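Local coordinates for protein myosin-2 (Saccharomyces cerevisiae, PDB 6IXO) that carries organelles and other cargo along actin cables as a class V myosin, binding receptor proteins on them through its globular tail domain, at residues Asp204-Phe209 / Val264-Glu269; Val225-Val230 / Leu276-Glu281. All blocks are in the same frame, centred on the assembly; numbering follows the deposited sequence. Where two conformers were deposited one is given.

Contact 1: residues Asp204-Phe209 / Val264-Glu269; sequences DILTFF and VTRLEE
I205 touches L267 only lightly, its CG2 lying 4.3 Å from L267 CD1, because the end of its side chain turns away; it also meets K173 and A177 of helix 134-180. A branched apolar residue suits this place, since CG2 can face L267 while the rest leads elsewhere. L206 carries more of the contact. Its CG stands anti to the carbonyl carbon (chi1 -66°). The side chains of L206 and L267 slide past each other in opposite directions, CD2 coming within 4.0 Å of L267 CD1. Those of L206 and R266 cross at about a right angle, with L206 CD1 4.0 Å from R266 NH2 in the conformer given. There the arginine bends at chi3, and its NH2 forms a salt bridge with D203. An alanine in place of L206 lacks both methyls and would probably leave a gap beside L267 CD1 and the R266 guanidinium without its apolar support. F209 CD2 is 3.9 Å from L267 CD1, and I205 CG2 sits at the edge of the ring. A phenylalanine suits this buried place, its broad apolar ring also touching helix 223-247. L267 CD1 thus gathers three hydrophobic partners. The segment axes run nearly parallel, 10.6 Å apart at 17°. With no hydrogen bond between the segments, these two helices of the cargo-binding tail are held here by apolar packing, bordered by an arginine whose charge is met by an aspartate.

Contact 2: residues Val225-Val230 / Leu276-Glu281; sequences VFHAVV and LTDGTE
H227 and D278 reach toward each other tip to tip, the imidazole, in the conformer given, donating from NE2 to D278 OD1 at an unusually short 2.5 Å. The acceptor lies almost in the ring plane and is approached on the syn side of the carboxylate, and the N-H...O angle is 156°. Ring and carboxylate are nevertheless turned 55° apart. CG of the histidine, anti to the backbone N (chi1 -175°), carries the ring out from the helix. The pair suits its place: D278, in the loop just before the short helix 279-282, offers a carboxylate to the N-H at the end of a partly exposed histidine.

Beside this polar pair L276 enters obliquely, and its two methyls are divided among three side chains of the helix. CD2 lies 3.8 Å from H227 CD2 and 3.9 Å from F226 CE2, whereas CD1 presses against V230 CG1 at 3.5 Å, tighter than usual for two carbons. Leucine suits the place because its forked end can reach both F226 and V230, one turn apart, while its CD2 still touches H227 CD2.

The segment 276-281 follows helix 254-273 in the chain, and the contact packs this connection against helix 223-247 within the tail domain. L276 also touches C271 of helix 254-273; F226 meets W270 of the same helix and sets its ring edge-to-face with Y213 of helix 202-218.

How the contacts relate
Both contacts are largely buried in the helical tail domain, but they join different kinds of element. Contact 1 pairs two helices side by side, whereas contact 2 sets a helix against the turn that follows helix 254-273, the helix supplying one side of contact 1. Apolar packing is common to both; the polar chemistry differs. In contact 1 the charged residue at the border finds its partner beyond the two segments, while contact 2 has a hydrogen bond between its own segments. Their centres lie about 13 Å apart. F209 CE1 packs against V230 CG1 at 4.0 Å, and E268 OE2 is probably hydrogen-bonded to T280 OG1, 2.6 Å away.

Contact 1: residues Asp204-Phe209 / Val264-Glu269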
loop_
_atom_site.group_PDB
_atom_site.type_symbol
_atom_site.label_atom_id
_atom_site.label_comp_id
_atom_site.label_asym_id
_atom_site.label_seq_id
_atom_site.Cartn_x
_atom_site.Cartn_y
_atom_site.Cartn_z
ATOM N N ASP A 204 13.999 -1.843 12.114
ATOM C CA ASP A 204 13.725 -2.279 10.763
ATOM C C ASP A 204 12.282 -1.993 10.423
ATOM O O ASP A 204 11.971 -1.679 9.270
ATOM C CB ASP A 204 14.011 -3.757 10.569
ATOM C CG ASP A 204 15.455 -4.096 10.835
ATOM O OD1 ASP A 204 16.341 -3.408 10.292
ATOM O OD2 ASP A 204 15.689 -5.011 11.651
ATOM N N ILE A 205 11.407 -2.131 11.415
ATOM C CA ILE A 205 9.985 -1.876 11.193
ATOM C C ILE A 205 9.733 -0.387 10.963
ATOM O O ILE A 205 8.946 0.014 10.080
ATOM C CB ILE A 205 9.140 -2.357 12.396
ATOM C CG1 ILE A 205 9.330 -3.868 12.586
ATOM C CG2 ILE A 205 7.667 -2.056 12.169
ATOM C CD1 ILE A 205 8.999 -4.713 11.289
ATOM N N LEU A 206 10.385 0.443 11.774
ATOM C CA LEU A 206 10.234 1.878 11.579
ATOM C C LEU A 206 10.781 2.308 10.208
ATOM O O LEU A 206 10.182 3.146 9.528
ATOM C CB LEU A 206 10.952 2.630 12.709
ATOM C CG LEU A 206 10.238 2.353 14.031
ATOM C CD1 LEU A 206 11.071 2.938 15.155
ATOM C CD2 LEU A 206 8.893 3.001 14.012
ATOM N N THR A 207 11.922 1.743 9.810
ATOM C CA THR A 207 12.500 2.043 8.494
ATOM C C THR A 207 11.491 1.733 7.395
ATOM O O THR A 207 11.306 2.497 6.442
ATOM C CB THR A 207 13.779 1.230 8.266
ATOM O OG1 THR A 207 14.792 1.735 9.126
ATOM C CG2 THR A 207 14.258 1.344 6.812
ATOM N N PHE A 208 10.820 0.605 7.547
ATOM C CA PHE A 208 9.838 0.143 6.570
ATOM C C PHE A 208 8.649 1.097 6.439
ATOM O O PHE A 208 8.260 1.483 5.326
ATOM C CB PHE A 208 9.385 -1.279 6.983
ATOM C CG PHE A 208 8.219 -1.846 6.187
ATOM C CD1 PHE A 208 8.447 -2.759 5.173
ATOM C CD2 PHE A 208 6.897 -1.519 6.503
ATOM C CE1 PHE A 208 7.358 -3.338 4.457
ATOM C CE2 PHE A 208 5.829 -2.082 5.815
ATOM C CZ PHE A 208 6.058 -2.996 4.786
ATOM N N PHE A 209 8.041 1.453 7.564
ATOM C CA PHE A 209 6.953 2.428 7.521
ATOM C C PHE A 209 7.447 3.832 7.104
ATOM O O PHE A 209 6.762 4.545 6.339
ATOM C CB PHE A 209 6.240 2.510 8.875
ATOM C CG PHE A 209 5.278 1.406 9.093
ATOM C CD1 PHE A 209 4.007 1.453 8.531
ATOM C CD2 PHE A 209 5.650 0.276 9.834
ATOM C CE1 PHE A 209 3.103 0.404 8.704
ATOM C CE2 PHE A 209 4.756 -0.783 10.016
ATOM C CZ PHE A 209 3.478 -0.726 9.450
ATOM N N VAL A 264 6.045 -1.505 20.955
ATOM C CA VAL A 264 4.783 -0.990 20.443
ATOM C C VAL A 264 4.646 0.533 20.542
ATOM O O VAL A 264 4.125 1.207 19.622
ATOM C CB VAL A 264 3.595 -1.658 21.194
ATOM C CG1 VAL A 264 2.270 -1.197 20.655
ATOM C CG2 VAL A 264 3.696 -3.158 21.012
ATOM N N THR A 265 5.094 1.103 21.661
ATOM C CA THR A 265 4.987 2.542 21.823
ATOM C C THR A 265 5.786 3.227 20.723
ATOM O O THR A 265 5.373 4.272 20.200
ATOM C CB THR A 265 5.510 2.987 23.220
ATOM O OG1 THR A 265 4.717 2.318 24.205
ATOM C CG2 THR A 265 5.388 4.506 23.413
ATOM N N ARG A 266 6.930 2.678 20.351
ATOM C CA ARG A 266 7.732 3.356 19.325
ATOM C C ARG A 266 6.944 3.426 18.010
ATOM O O ARG A 266 6.999 4.413 17.296
ATOM C CB ARG A 266 9.067 2.651 19.112
ATOM C CG ARG A 266 10.064 2.845 20.288
ATOM C CD ARG A 266 11.223 1.845 20.199
ATOM N NE ARG A 266 12.074 2.045 19.018
ATOM C CZ ARG A 266 13.094 1.250 18.702
ATOM N NH1 ARG A 266 13.400 0.215 19.482
ATOM N NH2 ARG A 266 13.817 1.491 17.621
ATOM N N LEU A 267 6.208 2.378 17.709
ATOM C CA LEU A 267 5.440 2.345 16.459
ATOM C C LEU A 267 4.272 3.307 16.578
ATOM O O LEU A 267 3.969 4.072 15.663
ATOM C CB LEU A 267 4.966 0.917 16.151
ATOM C CG LEU A 267 4.359 0.693 14.761
ATOM C CD1 LEU A 267 5.292 1.191 13.617
ATOM C CD2 LEU A 267 4.076 -0.803 14.607
ATOM N N GLU A 268 3.633 3.325 17.730
ATOM C CA GLU A 268 2.557 4.289 17.973
ATOM C C GLU A 268 3.015 5.754 17.908
ATOM O O GLU A 268 2.287 6.631 17.403
ATOM C CB GLU A 268 1.912 3.962 19.334
ATOM C CG GLU A 268 0.718 4.787 19.738
ATOM C CD GLU A 268 0.283 4.443 21.193
ATOM O OE1 GLU A 268 1.153 4.026 21.986
ATOM O OE2 GLU A 268 -0.912 4.564 21.532
ATOM N N GLU A 269 4.222 6.038 18.400
ATOM C CA GLU A 269 4.719 7.421 18.420
ATOM C C GLU A 269 5.098 7.840 16.977
ATOM O O GLU A 269 4.965 8.984 16.598
ATOM C CB GLU A 269 5.913 7.538 19.366
ATOM C CG GLU A 269 5.503 7.432 20.838
ATOM C CD GLU A 269 4.903 8.732 21.317
ATOM O OE1 GLU A 269 5.240 9.814 20.736
ATOM O OE2 GLU A 269 4.108 8.694 22.277
#

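Contact 2: residues Val225-Val230 / Leu276-Glu281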
loop_
_atom_site.group_PDB
_atom_site.type_symbol
_atom_site.label_atom_id
_atom_site.label_comp_id
_atom_site.label_asym_id
_atom_site.label_seq_id
_atom_site.Cartn_x
_atom_site.Cartn_y
_atom_site.Cartn_z
ATOM N N VAL A 225 -4.514 7.793 0.489
ATOM C CA VAL A 225 -3.979 6.511 0.095
ATOM C C VAL A 225 -2.941 6.048 1.121
ATOM O O VAL A 225 -2.873 4.863 1.509
ATOM C CB VAL A 225 -3.341 6.605 -1.296
ATOM C CG1 VAL A 225 -2.559 5.338 -1.596
ATOM C CG2 VAL A 225 -4.432 6.874 -2.389
ATOM N N PHE A 226 -2.119 6.990 1.550
ATOM C CA PHE A 226 -1.175 6.716 2.632
ATOM C C PHE A 226 -1.913 6.198 3.880
ATOM O O PHE A 226 -1.517 5.185 4.512
ATOM C CB PHE A 226 -0.377 7.986 2.958
ATOM C CG PHE A 226 0.461 7.837 4.249
ATOM C CD1 PHE A 226 1.595 7.062 4.242
ATOM C CD2 PHE A 226 0.098 8.488 5.387
ATOM C CE1 PHE A 226 2.400 6.893 5.421
ATOM C CE2 PHE A 226 0.874 8.353 6.589
ATOM C CZ PHE A 226 2.030 7.548 6.594
ATOM N N HIS A 227 -2.985 6.901 4.257
ATOM C CA HIS A 227 -3.778 6.489 5.416
ATOM C C HIS A 227 -4.276 5.056 5.262
ATOM O O HIS A 227 -4.215 4.264 6.195
ATOM C CB HIS A 227 -4.979 7.426 5.650
ATOM C CG HIS A 227 -5.736 7.107 6.902
ATOM N ND1 HIS A 227 -6.826 6.258 6.920
ATOM C CD2 HIS A 227 -5.523 7.469 8.190
ATOM C CE1 HIS A 227 -7.257 6.125 8.164
ATOM N NE2 HIS A 227 -6.483 6.849 8.952
ATOM N N ALA A 228 -4.782 4.717 4.087
ATOM C CA ALA A 228 -5.368 3.367 3.889
ATOM C C ALA A 228 -4.295 2.307 3.989
ATOM O O ALA A 228 -4.468 1.281 4.646
ATOM C CB ALA A 228 -6.094 3.295 2.465
ATOM N N VAL A 229 -3.184 2.544 3.309
ATOM C CA VAL A 229 -2.126 1.548 3.270
ATOM C C VAL A 229 -1.590 1.288 4.678
ATOM O O VAL A 229 -1.460 0.152 5.130
ATOM C CB VAL A 229 -0.974 2.014 2.378
ATOM C CG1 VAL A 229 0.274 1.112 2.606
ATOM C CG2 VAL A 229 -1.442 2.023 0.898
ATOM N N VAL A 230 -1.296 2.360 5.398
ATOM C CA VAL A 230 -0.675 2.155 6.698
ATOM C C VAL A 230 -1.640 1.604 7.741
ATOM O O VAL A 230 -1.260 0.758 8.584
ATOM C CB VAL A 230 -0.046 3.495 7.190
ATOM C CG1 VAL A 230 0.444 3.333 8.666
ATOM C CG2 VAL A 230 1.132 3.818 6.272
ATOM N N LEU A 276 -0.987 10.127 11.189
ATOM C CA LEU A 276 -2.089 9.284 11.595
ATOM C C LEU A 276 -2.611 9.706 12.953
ATOM O O LEU A 276 -1.846 10.094 13.821
ATOM C CB LEU A 276 -1.663 7.826 11.637
ATOM C CG LEU A 276 -1.069 7.191 10.386
ATOM C CD1 LEU A 276 -1.073 5.735 10.645
ATOM C CD2 LEU A 276 -1.893 7.500 9.160
ATOM N N THR A 277 -3.912 9.609 13.151
ATOM C CA THR A 277 -4.477 9.877 14.463
ATOM C C THR A 277 -5.125 8.607 15.000
ATOM O O THR A 277 -5.579 8.561 16.141
ATOM C CB THR A 277 -5.502 11.020 14.412
ATOM O OG1 THR A 277 -6.340 10.845 13.263
ATOM C CG2 THR A 277 -4.791 12.367 14.311
ATOM N N ASP A 278 -5.141 7.569 14.173
ATOM C CA ASP A 278 -5.800 6.314 14.536
ATOM C C ASP A 278 -4.825 5.146 14.695
ATOM O O ASP A 278 -5.238 3.977 14.807
ATOM C CB ASP A 278 -6.859 5.969 13.489
ATOM C CG ASP A 278 -6.453 6.400 12.092
ATOM O OD1 ASP A 278 -7.337 6.857 11.340
ATOM O OD2 ASP A 278 -5.256 6.288 11.750
ATOM N N GLY A 279 -3.531 5.453 14.699
ATOM C CA GLY A 279 -2.522 4.420 14.913
ATOM C C GLY A 279 -2.731 3.688 16.231
ATOM O O GLY A 279 -2.612 2.467 16.308
ATOM N N THR A 280 -3.067 4.436 17.275
ATOM C CA THR A 280 -3.337 3.834 18.578
ATOM C C THR A 280 -4.461 2.799 18.454
ATOM O O THR A 280 -4.343 1.677 18.950
ATOM C CB THR A 280 -3.680 4.913 19.592
ATOM O OG1 THR A 280 -2.518 5.721 19.784
ATOM C CG2 THR A 280 -4.088 4.311 20.920
ATOM N N GLU A 281 -5.519 3.142 17.718
ATOM C CA GLU A 281 -6.641 2.213 17.535
ATOM C C GLU A 281 -6.248 0.921 16.773
ATOM O O GLU A 281 -6.650 -0.185 17.162
ATOM C CB GLU A 281 -7.796 2.917 16.821
ATOM C CG GLU A 281 -8.871 1.966 16.339
ATOM C CD GLU A 281 -10.062 2.689 15.740
ATOM O OE1 GLU A 281 -9.878 3.814 15.220
ATOM O OE2 GLU A 281 -11.181 2.129 15.799
#